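Local atomic coordinates of chitin oligosaccahride binding protein NagB1 (Paenibacillus sp. FPU-7, PDB entry 7EHP), a protein that binds the chitin oligosaccharides N,N'-diacetylchitobiose and N,N',N''-triacetylchitotriose as an extracellular solute-binding protein, probably serving their uptake. Residues F160-L172 against R362-G374. Numbering follows the deposited sequence.
With NAG (2-acetamido-2-deoxy-beta-D-glucopyranose), chain C.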
ATOM      1  N   PHE A 160       3.521  15.111   4.406  1.00 13.86           N
ATOM      2  CA  PHE A 160       2.332  14.423   4.911  1.00 19.14           C
ATOM      3  C   PHE A 160       1.068  15.093   4.378  1.00 19.07           C
ATOM      4  O   PHE A 160       0.907  16.308   4.478  1.00 15.68           O
ATOM      5  CB  PHE A 160       2.360  14.401   6.463  1.00 15.77           C
ATOM      6  CG  PHE A 160       1.181  13.718   7.098  1.00 17.62           C
ATOM      7  CD1 PHE A 160       0.937  12.369   6.879  1.00 21.11           C
ATOM      8  CD2 PHE A 160       0.339  14.408   7.955  1.00 19.89           C
ATOM      9  CE1 PHE A 160      -0.141  11.728   7.472  1.00 21.65           C
ATOM     10  CE2 PHE A 160      -0.747  13.775   8.554  1.00 18.22           C
ATOM     11  CZ  PHE A 160      -0.987  12.425   8.307  1.00 15.29           C
ATOM     12  N   ALA A 161       0.179  14.300   3.795  1.00 19.42           N
ATOM     13  CA  ALA A 161      -1.075  14.817   3.268  1.00 18.47           C
ATOM     14  C   ALA A 161      -2.181  13.858   3.675  1.00 18.81           C
ATOM     15  O   ALA A 161      -2.040  12.652   3.477  1.00 18.79           O
ATOM     16  CB  ALA A 161      -0.990  14.958   1.744  1.00 19.65           C
ATOM     17  N   SER A 162      -3.272  14.376   4.254  1.00 19.43           N
ATOM     18  CA  SER A 162      -4.287  13.514   4.855  1.00 14.53           C
ATOM     19  C   SER A 162      -5.717  13.793   4.387  1.00 16.09           C
ATOM     20  O   SER A 162      -6.658  13.283   5.000  1.00 18.06           O
ATOM     21  CB  SER A 162      -4.238  13.613   6.382  1.00 17.53           C
ATOM     22  OG  SER A 162      -4.507  14.949   6.786  1.00 16.91           O
ATOM     23  N   SER A 163      -5.915  14.544   3.304  1.00 13.78           N
ATOM     24  CA  SER A 163      -7.249  14.636   2.720  1.00 17.54           C
ATOM     25  C   SER A 163      -7.767  13.260   2.289  1.00 21.27           C
ATOM     26  O   SER A 163      -8.953  12.947   2.462  1.00 18.47           O
ATOM     27  CB  SER A 163      -7.229  15.607   1.537  1.00 19.47           C
ATOM     28  OG  SER A 163      -8.543  15.820   1.063  1.00 20.88           O
ATOM     29  N   ASP A 164      -6.900  12.421   1.725  1.00 16.22           N
ATOM     30  CA  ASP A 164      -7.244  11.023   1.503  1.00 21.67           C
ATOM     31  C   ASP A 164      -6.959  10.247   2.788  1.00 17.62           C
ATOM     32  O   ASP A 164      -5.809  10.149   3.224  1.00 16.52           O
ATOM     33  CB  ASP A 164      -6.465  10.454   0.314  1.00 17.82           C
ATOM     34  CG  ASP A 164      -6.605  11.321  -0.934  1.00 20.89           C
ATOM     35  OD1 ASP A 164      -7.739  11.765  -1.217  1.00 20.17           O
ATOM     36  OD2 ASP A 164      -5.598  11.560  -1.632  1.00 20.75           O
ATOM     37  N   GLY A 165      -8.006   9.703   3.402  1.00 18.99           N
ATOM     38  CA  GLY A 165      -7.866   9.245   4.771  1.00 17.02           C
ATOM     39  C   GLY A 165      -6.888   8.099   4.940  1.00 16.60           C
ATOM     40  O   GLY A 165      -6.211   8.007   5.966  1.00 13.86           O
ATOM     41  N   TRP A 166      -6.798   7.212   3.946  1.00 16.46           N
ATOM     42  CA  TRP A 166      -5.945   6.036   4.079  1.00 14.01           C
ATOM     43  C   TRP A 166      -4.483   6.423   4.241  1.00 13.05           C
ATOM     44  O   TRP A 166      -3.703   5.661   4.823  1.00 13.93           O
ATOM     45  CB  TRP A 166      -6.133   5.107   2.860  1.00 16.30           C
ATOM     46  CG  TRP A 166      -5.534   5.654   1.602  1.00 15.07           C
ATOM     47  CD1 TRP A 166      -6.144   6.480   0.676  1.00 14.08           C
ATOM     48  CD2 TRP A 166      -4.202   5.439   1.131  1.00 15.43           C
ATOM     49  NE1 TRP A 166      -5.258   6.787  -0.333  1.00 15.12           N
ATOM     50  CE2 TRP A 166      -4.061   6.157  -0.078  1.00 15.84           C
ATOM     51  CE3 TRP A 166      -3.116   4.695   1.603  1.00 15.68           C
ATOM     52  CZ2 TRP A 166      -2.872   6.151  -0.815  1.00 16.68           C
ATOM     53  CZ3 TRP A 166      -1.934   4.688   0.866  1.00 16.50           C
ATOM     54  CH2 TRP A 166      -1.820   5.414  -0.322  1.00 13.74           C
ATOM     55  N   VAL A 167      -4.091   7.600   3.738  1.00 13.02           N
ATOM     56  CA  VAL A 167      -2.693   8.026   3.816  1.00 15.02           C
ATOM     57  C   VAL A 167      -2.260   8.179   5.269  1.00 14.99           C
ATOM     58  O   VAL A 167      -1.131   7.833   5.639  1.00 14.76           O
ATOM     59  CB  VAL A 167      -2.490   9.338   3.034  1.00 15.45           C
ATOM     60  CG1 VAL A 167      -1.058   9.794   3.128  1.00 14.05           C
ATOM     61  CG2 VAL A 167      -2.910   9.164   1.570  1.00 17.36           C
ATOM     62  N   ALA A 168      -3.145   8.718   6.110  1.00 16.97           N
ATOM     63  CA  ALA A 168      -2.800   8.955   7.510  1.00 16.64           C
ATOM     64  C   ALA A 168      -2.570   7.643   8.258  1.00 16.77           C
ATOM     65  O   ALA A 168      -1.813   7.606   9.236  1.00 16.09           O
ATOM     66  CB  ALA A 168      -3.911   9.768   8.181  1.00 16.10           C
ATOM     67  N   ASN A 169      -3.178   6.558   7.789  1.00 11.38           N
ATOM     68  CA  ASN A 169      -3.077   5.279   8.471  1.00 15.16           C
ATOM     69  C   ASN A 169      -1.777   4.543   8.178  1.00 15.79           C
ATOM     70  O   ASN A 169      -1.492   3.546   8.853  1.00 14.43           O
ATOM     71  CB  ASN A 169      -4.284   4.406   8.102  1.00 14.02           C
ATOM     72  CG  ASN A 169      -5.539   4.900   8.756  1.00 17.89           C
ATOM     73  OD1 ASN A 169      -5.469   5.702   9.694  1.00 18.06           O
ATOM     74  ND2 ASN A 169      -6.687   4.463   8.272  1.00 13.44           N
ATOM     75  N   MET A 170      -0.972   5.022   7.231  1.00 13.40           N
ATOM     76  CA  MET A 170       0.242   4.310   6.851  1.00 16.05           C
ATOM     77  C   MET A 170       1.222   4.353   8.028  1.00 16.51           C
ATOM     78  O   MET A 170       1.503   3.324   8.658  1.00 17.07           O
ATOM     79  CB  MET A 170       0.840   4.928   5.580  1.00 11.68           C
ATOM     80  CG  MET A 170       0.302   4.239   4.314  1.00 12.52           C
ATOM     81  SD  MET A 170       1.154   4.689   2.783  1.00 16.70           S
ATOM     82  CE  MET A 170       0.957   6.471   2.674  1.00 15.49           C
ATOM     83  N   MET A 171       1.714   5.543   8.372  1.00 18.41           N
ATOM     84  CA  MET A 171       2.629   5.626   9.511  1.00 18.03           C
ATOM     85  C   MET A 171       1.967   5.161  10.799  1.00 17.23           C
ATOM     86  O   MET A 171       2.636   4.594  11.675  1.00 15.19           O
ATOM     87  CB  MET A 171       3.168   7.048   9.671  1.00 16.42           C
ATOM     88  CG  MET A 171       4.260   7.103  10.728  1.00 21.22           C
ATOM     89  SD  MET A 171       4.667   8.733  11.346  1.00 22.16           S
ATOM     90  CE  MET A 171       5.461   9.478   9.930  1.00 17.89           C
ATOM     91  N   LEU A 172       0.658   5.366  10.925  1.00 13.61           N
ATOM     92  CA  LEU A 172      -0.044   4.913  12.113  1.00 16.31           C
ATOM     93  C   LEU A 172       0.058   3.410  12.252  1.00 17.21           C
ATOM     94  O   LEU A 172       0.202   2.892  13.367  1.00 17.01           O
ATOM     95  CB  LEU A 172      -1.504   5.379  12.074  1.00 12.41           C
ATOM     96  CG  LEU A 172      -2.473   5.026  13.205  1.00 11.43           C
ATOM     97  CD1 LEU A 172      -2.085   5.753  14.529  1.00 16.62           C
ATOM     98  CD2 LEU A 172      -3.901   5.351  12.808  1.00 14.27           C
ATOM     99  N   ARG A 362     -11.732  -0.087   8.955  1.00 17.50           N
ATOM    100  CA  ARG A 362     -10.816   0.750   8.186  1.00 13.93           C
ATOM    101  C   ARG A 362     -11.410   2.133   7.942  1.00 15.13           C
ATOM    102  O   ARG A 362     -10.731   3.147   8.112  1.00 15.52           O
ATOM    103  CB  ARG A 362     -10.501   0.070   6.845  1.00 17.42           C
ATOM    104  CG  ARG A 362      -9.317   0.687   6.087  1.00 16.01           C
ATOM    105  CD  ARG A 362      -9.619   0.841   4.601  1.00 21.10           C
ATOM    106  NE  ARG A 362     -10.489   1.978   4.321  1.00 24.65           N
ATOM    107  CZ  ARG A 362     -11.753   1.875   3.926  1.00 20.89           C
ATOM    108  NH1 ARG A 362     -12.311   0.683   3.752  1.00 20.12           N
ATOM    109  NH2 ARG A 362     -12.451   2.969   3.684  1.00 20.46           N
ATOM    110  N   GLU A 363     -12.667   2.185   7.486  1.00 17.90           N
ATOM    111  CA  GLU A 363     -13.307   3.467   7.210  1.00 18.28           C
ATOM    112  C   GLU A 363     -13.385   4.325   8.469  1.00 19.43           C
ATOM    113  O   GLU A 363     -13.135   5.537   8.432  1.00 18.71           O
ATOM    114  CB  GLU A 363     -14.706   3.234   6.635  1.00 21.25           C
ATOM    115  CG  GLU A 363     -15.421   4.528   6.301  1.00 29.81           C
ATOM    116  CD  GLU A 363     -16.861   4.328   5.837  1.00 34.15           C
ATOM    117  OE1 GLU A 363     -17.722   3.976   6.667  1.00 33.81           O
ATOM    118  OE2 GLU A 363     -17.125   4.535   4.635  1.00 42.29           O
ATOM    119  N   THR A 364     -13.712   3.703   9.602  1.00 17.65           N
ATOM    120  CA  THR A 364     -13.821   4.432  10.860  1.00 18.51           C
ATOM    121  C   THR A 364     -12.464   4.955  11.317  1.00 16.86           C
ATOM    122  O   THR A 364     -12.359   6.083  11.809  1.00 17.97           O
ATOM    123  CB  THR A 364     -14.445   3.505  11.897  1.00 21.05           C
ATOM    124  OG1 THR A 364     -15.712   3.057  11.387  1.00 16.52           O
ATOM    125  CG2 THR A 364     -14.591   4.194  13.263  1.00 20.54           C
ATOM    126  N   LEU A 365     -11.407   4.157  11.150  1.00 13.90           N
ATOM    127  CA  LEU A 365     -10.079   4.632  11.510  1.00 15.76           C
ATOM    128  C   LEU A 365      -9.697   5.847  10.675  1.00 17.61           C
ATOM    129  O   LEU A 365      -9.154   6.821  11.208  1.00 17.48           O
ATOM    130  CB  LEU A 365      -9.040   3.523  11.342  1.00 15.33           C
ATOM    131  CG  LEU A 365      -7.638   3.926  11.777  1.00 17.49           C
ATOM    132  CD1 LEU A 365      -7.670   4.327  13.275  1.00 14.80           C
ATOM    133  CD2 LEU A 365      -6.632   2.805  11.528  1.00 14.14           C
ATOM    134  N   GLU A 366      -9.990   5.813   9.366  1.00 15.28           N
ATOM    135  CA  GLU A 366      -9.734   6.968   8.502  1.00 13.62           C
ATOM    136  C   GLU A 366     -10.427   8.216   9.030  1.00 18.09           C
ATOM    137  O   GLU A 366      -9.795   9.260   9.234  1.00 18.70           O
ATOM    138  CB  GLU A 366     -10.213   6.674   7.077  1.00 16.80           C
ATOM    139  CG  GLU A 366      -9.251   5.856   6.271  1.00 15.22           C
ATOM    140  CD  GLU A 366      -9.889   5.217   5.049  1.00 17.28           C
ATOM    141  OE1 GLU A 366      -9.172   4.495   4.329  1.00 19.23           O
ATOM    142  OE2 GLU A 366     -11.091   5.433   4.802  1.00 22.50           O
ATOM    143  N   MET A 367     -11.730   8.121   9.277  1.00 15.14           N
ATOM    144  CA  MET A 367     -12.467   9.298   9.717  1.00 19.52           C
ATOM    145  C   MET A 367     -12.005   9.759  11.093  1.00 17.47           C
ATOM    146  O   MET A 367     -11.884  10.961  11.334  1.00 16.75           O
ATOM    147  CB  MET A 367     -13.962   9.004   9.715  1.00 23.66           C
ATOM    148  CG  MET A 367     -14.449   8.354   8.415  1.00 24.13           C
ATOM    149  SD  MET A 367     -16.238   8.076   8.341  1.00 50.97           S
ATOM    150  CE  MET A 367     -16.425   6.541   9.264  1.00 34.78           C
ATOM    151  N   CYS A 368     -11.734   8.816  11.998  1.00 20.47           N
ATOM    152  CA  CYS A 368     -11.249   9.170  13.328  1.00 16.70           C
ATOM    153  C   CYS A 368      -9.900   9.870  13.267  1.00 20.34           C
ATOM    154  O   CYS A 368      -9.666  10.830  14.004  1.00 16.87           O
ATOM    155  CB  CYS A 368     -11.160   7.928  14.206  1.00 18.47           C
ATOM    156  SG  CYS A 368     -12.759   7.450  14.865  1.00 20.62           S
ATOM    157  N   MET A 369      -8.998   9.415  12.394  1.00 19.85           N
ATOM    158  CA  MET A 369      -7.687  10.057  12.317  1.00 17.71           C
ATOM    159  C   MET A 369      -7.754  11.452  11.720  1.00 17.73           C
ATOM    160  O   MET A 369      -6.980  12.329  12.127  1.00 20.68           O
ATOM    161  CB  MET A 369      -6.713   9.186  11.535  1.00 17.07           C
ATOM    162  CG  MET A 369      -6.367   7.881  12.240  1.00 15.61           C
ATOM    163  SD  MET A 369      -5.788   8.090  13.955  1.00 19.70           S
ATOM    164  CE  MET A 369      -4.167   8.794  13.684  1.00 19.59           C
ATOM    165  N   GLN A 370      -8.666  11.696  10.785  1.00 17.06           N
ATOM    166  CA  GLN A 370      -8.812  13.066  10.296  1.00 18.38           C
ATOM    167  C   GLN A 370      -9.331  13.989  11.392  1.00 20.03           C
ATOM    168  O   GLN A 370      -8.901  15.145  11.490  1.00 18.93           O
ATOM    169  CB  GLN A 370      -9.714  13.089   9.072  1.00 14.90           C
ATOM    170  CG  GLN A 370      -8.970  12.563   7.858  1.00 21.35           C
ATOM    171  CD  GLN A 370      -9.886  12.275   6.714  1.00 22.19           C
ATOM    172  OE1 GLN A 370     -11.069  12.036   6.915  1.00 20.90           O
ATOM    173  NE2 GLN A 370      -9.355  12.304   5.500  1.00 24.06           N
ATOM    174  N   GLU A 371     -10.236  13.489  12.241  1.00 21.86           N
ATOM    175  CA  GLU A 371     -10.653  14.262  13.410  1.00 21.94           C
ATOM    176  C   GLU A 371      -9.493  14.481  14.372  1.00 20.11           C
ATOM    177  O   GLU A 371      -9.328  15.583  14.917  1.00 20.39           O
ATOM    178  CB  GLU A 371     -11.808  13.556  14.124  1.00 21.03           C
ATOM    179  CG  GLU A 371     -13.084  13.453  13.281  1.00 22.08           C
ATOM    180  CD  GLU A 371     -13.555  14.800  12.773  1.00 25.63           C
ATOM    181  OE1 GLU A 371     -14.081  15.579  13.599  1.00 31.15           O
ATOM    182  OE2 GLU A 371     -13.388  15.092  11.563  1.00 29.67           O
ATOM    183  N   LEU A 372      -8.664  13.451  14.590  1.00 20.36           N
ATOM    184  CA  LEU A 372      -7.513  13.635  15.474  1.00 18.89           C
ATOM    185  C   LEU A 372      -6.529  14.638  14.889  1.00 19.33           C
ATOM    186  O   LEU A 372      -5.998  15.490  15.606  1.00 16.66           O
ATOM    187  CB  LEU A 372      -6.804  12.308  15.732  1.00 18.23           C
ATOM    188  CG  LEU A 372      -5.566  12.399  16.643  1.00 19.95           C
ATOM    189  CD1 LEU A 372      -5.935  12.633  18.099  1.00 16.96           C
ATOM    190  CD2 LEU A 372      -4.681  11.150  16.502  1.00 21.35           C
ATOM    191  N   ILE A 373      -6.277  14.553  13.584  1.00 13.73           N
ATOM    192  CA  ILE A 373      -5.373  15.495  12.936  1.00 18.13           C
ATOM    193  C   ILE A 373      -5.944  16.907  13.004  1.00 16.80           C
ATOM    194  O   ILE A 373      -5.206  17.878  13.187  1.00 14.42           O
ATOM    195  CB  ILE A 373      -5.102  15.053  11.485  1.00 17.22           C
ATOM    196  CG1 ILE A 373      -4.294  13.750  11.464  1.00 16.90           C
ATOM    197  CG2 ILE A 373      -4.375  16.161  10.723  1.00 17.32           C
ATOM    198  CD1 ILE A 373      -4.287  13.014  10.083  1.00  9.15           C
ATOM    199  N   GLY A 374      -7.271  17.043  12.870  1.00 12.87           N
ATOM    200  CA  GLY A 374      -7.928  18.326  13.007  1.00 17.44           C
ATOM    201  C   GLY A 374      -8.151  18.782  14.438  1.00 18.48           C
ATOM    202  O   GLY A 374      -8.855  19.766  14.664  1.00 22.61           O
TER
HETATM  203  C1  NAG C   2      -2.256   1.055  -1.008  1.00 18.97           C
HETATM  204  C2  NAG C   2      -3.627   1.067  -0.341  1.00 16.84           C
HETATM  205  C3  NAG C   2      -3.482   0.862   1.159  1.00 14.29           C
HETATM  206  C4  NAG C   2      -2.710  -0.418   1.433  1.00 14.29           C
HETATM  207  C5  NAG C   2      -1.371  -0.395   0.699  1.00 18.03           C
HETATM  208  C6  NAG C   2      -0.584  -1.679   0.844  1.00 18.06           C
HETATM  209  C7  NAG C   2      -5.584   2.276  -1.207  1.00 18.56           C
HETATM  210  C8  NAG C   2      -6.211   3.607  -1.423  1.00 16.85           C
HETATM  211  N2  NAG C   2      -4.370   2.284  -0.636  1.00 17.16           N
HETATM  212  O3  NAG C   2      -4.772   0.779   1.745  1.00 17.15           O
HETATM  213  O4  NAG C   2      -2.462  -0.563   2.825  1.00 14.14           O
HETATM  214  O5  NAG C   2      -1.575  -0.182  -0.704  1.00 13.78           O
HETATM  215  O6  NAG C   2      -1.353  -2.820   0.483  1.00 19.21           O
HETATM  216  O7  NAG C   2      -6.153   1.227  -1.525  1.00 17.90           O
HETATM  217  O   HOH W   1      -7.050   3.260   5.885  1.00 10.41           O
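The helical segments 165-172 and 362-373 cross almost at right angles (87°), their axes 8.4 Å apart at closest approach, and G165 lies against E366 with only 4.8 Å between their CA atoms. In this periplasmic-binding-protein fold, the crossing packs helix 359-373 against helix 165-180, which carries the sugar-pocket residue W166. Because G165 has no side chain, E366 CG comes to 3.5 Å from G165 C. E366 then runs on, extended beyond CG, alongside the backbone of G165 and W166, its OE1 3.4 Å from W166 CB. R362, one turn earlier on the same helix, grips this carboxylate side-on through NE and NH2, and a water links E366 OE1 to N169 ND2. The N169 amide lies nearly parallel to the carboxylate, while its OD1, buried among L365 and M369 carbons, has no polar partner in the model. Farther along, L172 and M369 meet tip to tip, L172 CD2 lying 3.5 Å from M369 SD; bends at chi2 and chi3 curl the methionine round the leucine methyl, so CG, SD and CE all touch CD2. Toward the C-terminal end of 362-373, I373 CD1 fits between A168 CB, S162 CB and the edge of the F160 ring, and Y207 of helix 198-213 also touches F160, A168 and M369. The W166 indole presents one face to the acetamido group of a bound NAG, with V167 CG2 over the opposite face. Q370 also ties down the loop at S162, its NE2 donating a nearly straight hydrogen bond (166°) of 2.9 Å to S162 O, in the carbonyl plane.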